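Local coordinates for protein beta-lactamase Rm3 (Uncultured bacterium, PDB 5IQK) that hydrolyses beta-lactam antibiotics as a subclass B3 metallo-beta-lactamase, a zinc-dependent enzyme that confers antibiotic resistance, at residues E51-I56 against A87-R92; K71-S76 against R91-L96. All blocks are in the same frame, centred on the assembly; numbering follows the deposited sequence.

From the N terminus, after four strands of the seven-stranded sheet, the chain passes through 51-56 and helix 53-62, then returns to the sheet as strand 70-74. It leaves 71-76 through the loop and short helix 80-83 that carry the zinc ligands His-77, His-79, Asp-81 and His-82, follows helix 86-93, and re-enters the sheet at strand 96-99. Interaction 1 closes a loop of 30 residues between helices 53-62 and 86-93; interaction 2 closes one of 14 between strand 70-74 and the exit from helix 86-93. The spans cross, since 71-76 lies within the first loop and 93-96 beyond it. Both use helix 86-93, tying it to its neighbouring helix and to the sheet.

Interaction 1. Residues E51-I56 against A87-R92; sequences ESAPKI and AELQRR
Leu-89 and Glu-88 both pack against the methyl group of Ala-53. With CG anti to the backbone N (chi1 178°) and an extended chain beyond it, Glu-88 passes its aliphatic part along this methyl: CB lies 3.7 Å from Ala-53 CB, and OE1 comes within 3.4 Å of the same Ala-53 CB. The carboxylate then ends against the ring of Pro-54; the two side chains cross at about a right angle, with Glu-88 OE1 3.9 Å from Pro-54 CD. Alanine suits the spot because a single methyl lets the backbones come together, with Ala-53 CA 6.2 Å from Leu-89 CA. Helices 53-62 and 86-93 here pack side by side on one face of the mixed sheet, as in the alpha-beta/beta-alpha sandwich of metallo-beta-lactamases, and Leu-44 of strand 42-45 touches both Ile-56 and Leu-89 from the sheet. Leu-89 turns its CG beside the backbone N (chi1 -67°), so that CD2 lies 4.0 Å from Ala-53 O while CD1 meets Ile-56 CD1 tip to tip at 4.2 Å. Those two branched chains cross at about a right angle, hydrocarbon against hydrocarbon on the buried side of the contact.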
loop_
_atom_site.group_PDB
_atom_site.type_symbol
_atom_site.label_atom_id
_atom_site.label_comp_id
_atom_site.label_asym_id
_atom_site.label_seq_id
_atom_site.Cartn_x
_atom_site.Cartn_y
_atom_site.Cartn_z
ATOM N N GLU A 51 5.671 -0.675 -14.781
ATOM C CA GLU A 51 6.207 0.563 -15.330
ATOM C C GLU A 51 6.335 1.670 -14.269
ATOM O O GLU A 51 6.780 2.788 -14.577
ATOM C CB GLU A 51 5.347 1.039 -16.516
ATOM C CG GLU A 51 3.892 1.358 -16.170
ATOM C CD GLU A 51 2.938 0.178 -16.355
ATOM O OE1 GLU A 51 3.321 -0.985 -16.081
ATOM O OE2 GLU A 51 1.787 0.421 -16.773
ATOM N N SER A 52 5.979 1.366 -13.026
ATOM C CA SER A 52 6.176 2.321 -11.943
ATOM C C SER A 52 7.575 2.268 -11.367
ATOM O O SER A 52 8.043 3.259 -10.822
ATOM C CB SER A 52 5.185 2.090 -10.809
ATOM O OG SER A 52 3.860 2.268 -11.252
ATOM N N ALA A 53 8.235 1.118 -11.474
ATOM C CA ALA A 53 9.533 0.926 -10.834
ATOM C C ALA A 53 10.576 1.986 -11.229
ATOM O O ALA A 53 11.236 2.539 -10.351
ATOM C CB ALA A 53 10.062 -0.483 -11.123
ATOM N N PRO A 54 10.714 2.302 -12.537
ATOM C CA PRO A 54 11.698 3.351 -12.840
ATOM C C PRO A 54 11.333 4.719 -12.273
ATOM O O PRO A 54 12.225 5.530 -12.004
ATOM C CB PRO A 54 11.721 3.401 -14.374
ATOM C CG PRO A 54 11.051 2.164 -14.832
ATOM C CD PRO A 54 10.145 1.705 -13.758
ATOM N N LYS A 55 10.043 4.985 -12.134
ATOM C CA LYS A 55 9.587 6.259 -11.607
ATOM C C LYS A 55 9.870 6.342 -10.124
ATOM O O LYS A 55 10.326 7.373 -9.635
ATOM C CB LYS A 55 8.103 6.453 -11.885
ATOM C CG LYS A 55 7.796 6.611 -13.361
ATOM C CD LYS A 55 6.398 7.153 -13.584
ATOM C CE LYS A 55 6.087 7.269 -15.052
ATOM N NZ LYS A 55 4.853 8.098 -15.286
ATOM N N ILE A 56 9.605 5.252 -9.409
ATOM C CA ILE A 56 9.910 5.199 -7.978
ATOM C C ILE A 56 11.402 5.393 -7.722
ATOM O O ILE A 56 11.790 6.176 -6.854
ATOM C CB ILE A 56 9.454 3.869 -7.363
ATOM C CG1 ILE A 56 7.919 3.806 -7.375
ATOM C CG2 ILE A 56 9.990 3.738 -5.943
ATOM C CD1 ILE A 56 7.312 2.410 -7.034
ATOM N N ALA A 87 9.750 -6.732 -8.623
ATOM C CA ALA A 87 10.911 -7.477 -9.123
ATOM C C ALA A 87 12.074 -6.548 -9.482
ATOM O O ALA A 87 13.242 -6.843 -9.176
ATOM C CB ALA A 87 10.527 -8.318 -10.324
ATOM N N GLU A 88 11.762 -5.428 -10.126
ATOM C CA GLU A 88 12.807 -4.482 -10.533
ATOM C C GLU A 88 13.414 -3.767 -9.333
ATOM O O GLU A 88 14.630 -3.578 -9.262
ATOM C CB GLU A 88 12.252 -3.454 -11.529
ATOM C CG GLU A 88 13.281 -2.406 -11.965
ATOM C CD GLU A 88 12.857 -1.627 -13.207
ATOM O OE1 GLU A 88 11.734 -1.855 -13.708
ATOM O OE2 GLU A 88 13.654 -0.786 -13.683
ATOM N N LEU A 89 12.568 -3.358 -8.393
ATOM C CA LEU A 89 13.045 -2.690 -7.193
ATOM C C LEU A 89 13.952 -3.620 -6.393
ATOM O O LEU A 89 15.001 -3.197 -5.882
ATOM C CB LEU A 89 11.874 -2.208 -6.341
ATOM C CG LEU A 89 11.053 -1.098 -6.998
ATOM C CD1 LEU A 89 9.782 -0.833 -6.218
ATOM C CD2 LEU A 89 11.899 0.183 -7.135
ATOM N N GLN A 90 13.573 -4.890 -6.314
ATOM C CA GLN A 90 14.413 -5.880 -5.644
ATOM C C GLN A 90 15.758 -6.047 -6.339
ATOM O O GLN A 90 16.798 -6.051 -5.686
ATOM C CB GLN A 90 13.703 -7.228 -5.570
ATOM C CG GLN A 90 14.589 -8.376 -5.105
ATOM C CD GLN A 90 13.761 -9.533 -4.583
ATOM O OE1 GLN A 90 13.369 -10.420 -5.343
ATOM N NE2 GLN A 90 13.499 -9.536 -3.280
ATOM N N ARG A 91 15.746 -6.166 -7.661
ATOM C CA ARG A 91 16.992 -6.328 -8.403
ATOM C C ARG A 91 17.933 -5.148 -8.201
ATOM O O ARG A 91 19.144 -5.329 -8.078
ATOM C CB ARG A 91 16.719 -6.511 -9.893
ATOM C CG ARG A 91 16.350 -7.924 -10.291
ATOM C CD ARG A 91 16.471 -8.104 -11.797
ATOM N NE ARG A 91 15.726 -7.086 -12.536
ATOM C CZ ARG A 91 14.435 -7.181 -12.843
ATOM N NH1 ARG A 91 13.742 -8.246 -12.463
ATOM N NH2 ARG A 91 13.834 -6.211 -13.521
ATOM N N ARG A 92 17.374 -3.941 -8.148
ATOM C CA ARG A 92 18.196 -2.730 -8.060
ATOM C C ARG A 92 18.688 -2.462 -6.634
ATOM O O ARG A 92 19.667 -1.743 -6.435
ATOM C CB ARG A 92 17.415 -1.516 -8.578
ATOM C CG ARG A 92 17.162 -1.504 -10.093
ATOM C CD ARG A 92 18.434 -1.176 -10.871
ATOM N NE ARG A 92 18.951 0.151 -10.544
ATOM C CZ ARG A 92 18.544 1.277 -11.125
ATOM N NH1 ARG A 92 17.632 1.242 -12.084
ATOM N NH2 ARG A 92 19.060 2.437 -10.754
#

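Interaction 2. Residues K71-S76 against R91-L96; sequences KLILNS and RRSNAL
Strand 70-74 and the chain leaving helix 86-93 run parallel here, joined by one nearly straight backbone hydrogen bond from Ile-73 N to Leu-96 O, 3.0 Å long with an N-H...O angle of 166°. The donor lies almost along the C=O axis of Leu-96. Asn-94, the first residue past the helix, has positive phi (63°), by which the chain leaves the helical path; asparagine tolerates that conformation better than most residues. Just before it, Ser-93 holds its hydroxyl between its own backbone N and carbonyl carbon (chi1 64°). From this crowded position OG accepts from Ala-95 N at 3.1 Å, forming an ST turn, and it is also hydrogen-bonded to Leu-89 O one turn back in the helix. Ala-95 then directs its methyl at the strand, where CB rests 3.6 Å from Lys-71 C; the small methyl suits a place so close to the strand backbone. Ile-73 places CG1 beside its backbone N and extends it toward the end of helix 86-93. Its CG1 packs against Ala-95 CB at 4.0 Å, and the terminal CD1 meets Ser-93 OG at 3.7 Å, a van der Waals contact, the hydroxyl's hydrogen bonds being made to Ala-95 N and Leu-89 O. From the opposite face of the sheet to Ile-73, Leu-72 has CG anti to the backbone N and brings CD1 to 3.7 Å from Leu-96 O, the same oxygen that Ile-73 N binds. This is a beta-alpha-beta crossover, with helix 86-93 connecting neighbouring strands 70-74 and 96-99. The chemistry implies a division of labour: one straight backbone bond joins the incoming strand to strand 70-74, the serine hydroxyl satisfies an amide at the helix exit, and Ile-73 and Ala-95 pack hydrocarbon between helix end and strand.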
loop_
_atom_site.group_PDB
_atom_site.type_symbol
_atom_site.label_atom_id
_atom_site.label_comp_id
_atom_site.label_asym_id
_atom_site.label_seq_id
_atom_site.Cartn_x
_atom_site.Cartn_y
_atom_site.Cartn_z
ATOM N N LYS A 71 16.984 -1.469 2.082
ATOM C CA LYS A 71 17.366 -2.777 2.607
ATOM C C LYS A 71 16.164 -3.675 2.875
ATOM O O LYS A 71 16.317 -4.867 3.111
ATOM C CB LYS A 71 18.209 -2.599 3.861
ATOM C CG LYS A 71 19.525 -1.889 3.524
ATOM C CD LYS A 71 20.569 -1.962 4.605
ATOM C CE LYS A 71 21.777 -1.122 4.202
ATOM N NZ LYS A 71 22.054 -1.236 2.738
ATOM N N LEU A 72 14.971 -3.098 2.821
ATOM C CA LEU A 72 13.741 -3.871 2.988
ATOM C C LEU A 72 12.624 -3.248 2.172
ATOM O O LEU A 72 12.434 -2.037 2.209
ATOM C CB LEU A 72 13.334 -3.935 4.457
ATOM C CG LEU A 72 12.056 -4.696 4.828
ATOM C CD1 LEU A 72 12.122 -6.168 4.439
ATOM C CD2 LEU A 72 11.771 -4.533 6.304
ATOM N N ILE A 73 11.899 -4.081 1.433
ATOM C CA ILE A 73 10.748 -3.641 0.653
ATOM C C ILE A 73 9.493 -4.328 1.190
ATOM O O ILE A 73 9.489 -5.549 1.365
ATOM C CB ILE A 73 10.909 -3.977 -0.839
ATOM C CG1 ILE A 73 12.187 -3.337 -1.392
ATOM C CG2 ILE A 73 9.663 -3.558 -1.624
ATOM C CD1 ILE A 73 12.529 -3.785 -2.792
ATOM N N LEU A 74 8.456 -3.546 1.473
ATOM C CA LEU A 74 7.203 -4.080 2.003
ATOM C C LEU A 74 6.097 -4.030 0.959
ATOM O O LEU A 74 6.045 -3.125 0.141
ATOM C CB LEU A 74 6.760 -3.306 3.236
ATOM C CG LEU A 74 7.881 -3.150 4.273
ATOM C CD1 LEU A 74 7.400 -2.343 5.462
ATOM C CD2 LEU A 74 8.429 -4.500 4.708
ATOM N N ASN A 75 5.212 -5.017 1.006
ATOM C CA ASN A 75 4.076 -5.083 0.101
ATOM C C ASN A 75 2.760 -4.890 0.856
ATOM O O ASN A 75 2.640 -5.290 2.017
ATOM C CB ASN A 75 4.073 -6.424 -0.640
ATOM C CG ASN A 75 2.813 -6.634 -1.467
ATOM O OD1 ASN A 75 2.021 -7.541 -1.196
ATOM N ND2 ASN A 75 2.607 -5.776 -2.457
ATOM N N SER A 76 1.787 -4.266 0.205
ATOM C CA SER A 76 0.445 -4.157 0.760
ATOM C C SER A 76 -0.405 -5.344 0.289
ATOM O O SER A 76 -0.848 -6.160 1.099
ATOM C CB SER A 76 -0.206 -2.838 0.352
ATOM O OG SER A 76 -0.194 -2.698 -1.057
ATOM N N ARG A 91 15.746 -6.166 -7.661
ATOM C CA ARG A 91 16.992 -6.328 -8.403
ATOM C C ARG A 91 17.933 -5.148 -8.201
ATOM O O ARG A 91 19.144 -5.329 -8.078
ATOM C CB ARG A 91 16.719 -6.511 -9.893
ATOM C CG ARG A 91 16.350 -7.924 -10.291
ATOM C CD ARG A 91 16.471 -8.104 -11.797
ATOM N NE ARG A 91 15.726 -7.086 -12.536
ATOM C CZ ARG A 91 14.435 -7.181 -12.843
ATOM N NH1 ARG A 91 13.742 -8.246 -12.463
ATOM N NH2 ARG A 91 13.834 -6.211 -13.521
ATOM N N ARG A 92 17.374 -3.941 -8.148
ATOM C CA ARG A 92 18.196 -2.730 -8.060
ATOM C C ARG A 92 18.688 -2.462 -6.634
ATOM O O ARG A 92 19.667 -1.743 -6.435
ATOM C CB ARG A 92 17.415 -1.516 -8.578
ATOM C CG ARG A 92 17.162 -1.504 -10.093
ATOM C CD ARG A 92 18.434 -1.176 -10.871
ATOM N NE ARG A 92 18.951 0.151 -10.544
ATOM C CZ ARG A 92 18.544 1.277 -11.125
ATOM N NH1 ARG A 92 17.632 1.242 -12.084
ATOM N NH2 ARG A 92 19.060 2.437 -10.754
ATOM N N SER A 93 18.000 -3.021 -5.643
ATOM C CA SER A 93 18.370 -2.794 -4.247
ATOM C C SER A 93 19.010 -4.014 -3.593
ATOM O O SER A 93 19.761 -3.885 -2.617
ATOM C CB SER A 93 17.143 -2.365 -3.446
ATOM O OG SER A 93 16.178 -3.403 -3.415
ATOM N N ASN A 94 18.695 -5.188 -4.136
ATOM C CA ASN A 94 19.077 -6.469 -3.558
ATOM C C ASN A 94 18.422 -6.645 -2.185
ATOM O O ASN A 94 18.915 -7.382 -1.338
ATOM C CB ASN A 94 20.609 -6.589 -3.469
ATOM C CG ASN A 94 21.075 -8.021 -3.354
ATOM O OD1 ASN A 94 20.367 -8.946 -3.747
ATOM N ND2 ASN A 94 22.279 -8.214 -2.824
ATOM N N ALA A 95 17.288 -5.974 -1.989
ATOM C CA ALA A 95 16.538 -6.053 -0.740
ATOM C C ALA A 95 15.563 -7.221 -0.740
ATOM O O ALA A 95 15.052 -7.611 -1.790
ATOM C CB ALA A 95 15.776 -4.750 -0.490
ATOM N N LEU A 96 15.299 -7.775 0.439
ATOM C CA LEU A 96 14.217 -8.745 0.581
ATOM C C LEU A 96 12.866 -8.054 0.528
ATOM O O LEU A 96 12.756 -6.886 0.897
ATOM C CB LEU A 96 14.343 -9.524 1.884
ATOM C CG LEU A 96 15.514 -10.497 1.904
ATOM C CD1 LEU A 96 15.842 -10.904 3.328
ATOM C CD2 LEU A 96 15.168 -11.704 1.043
#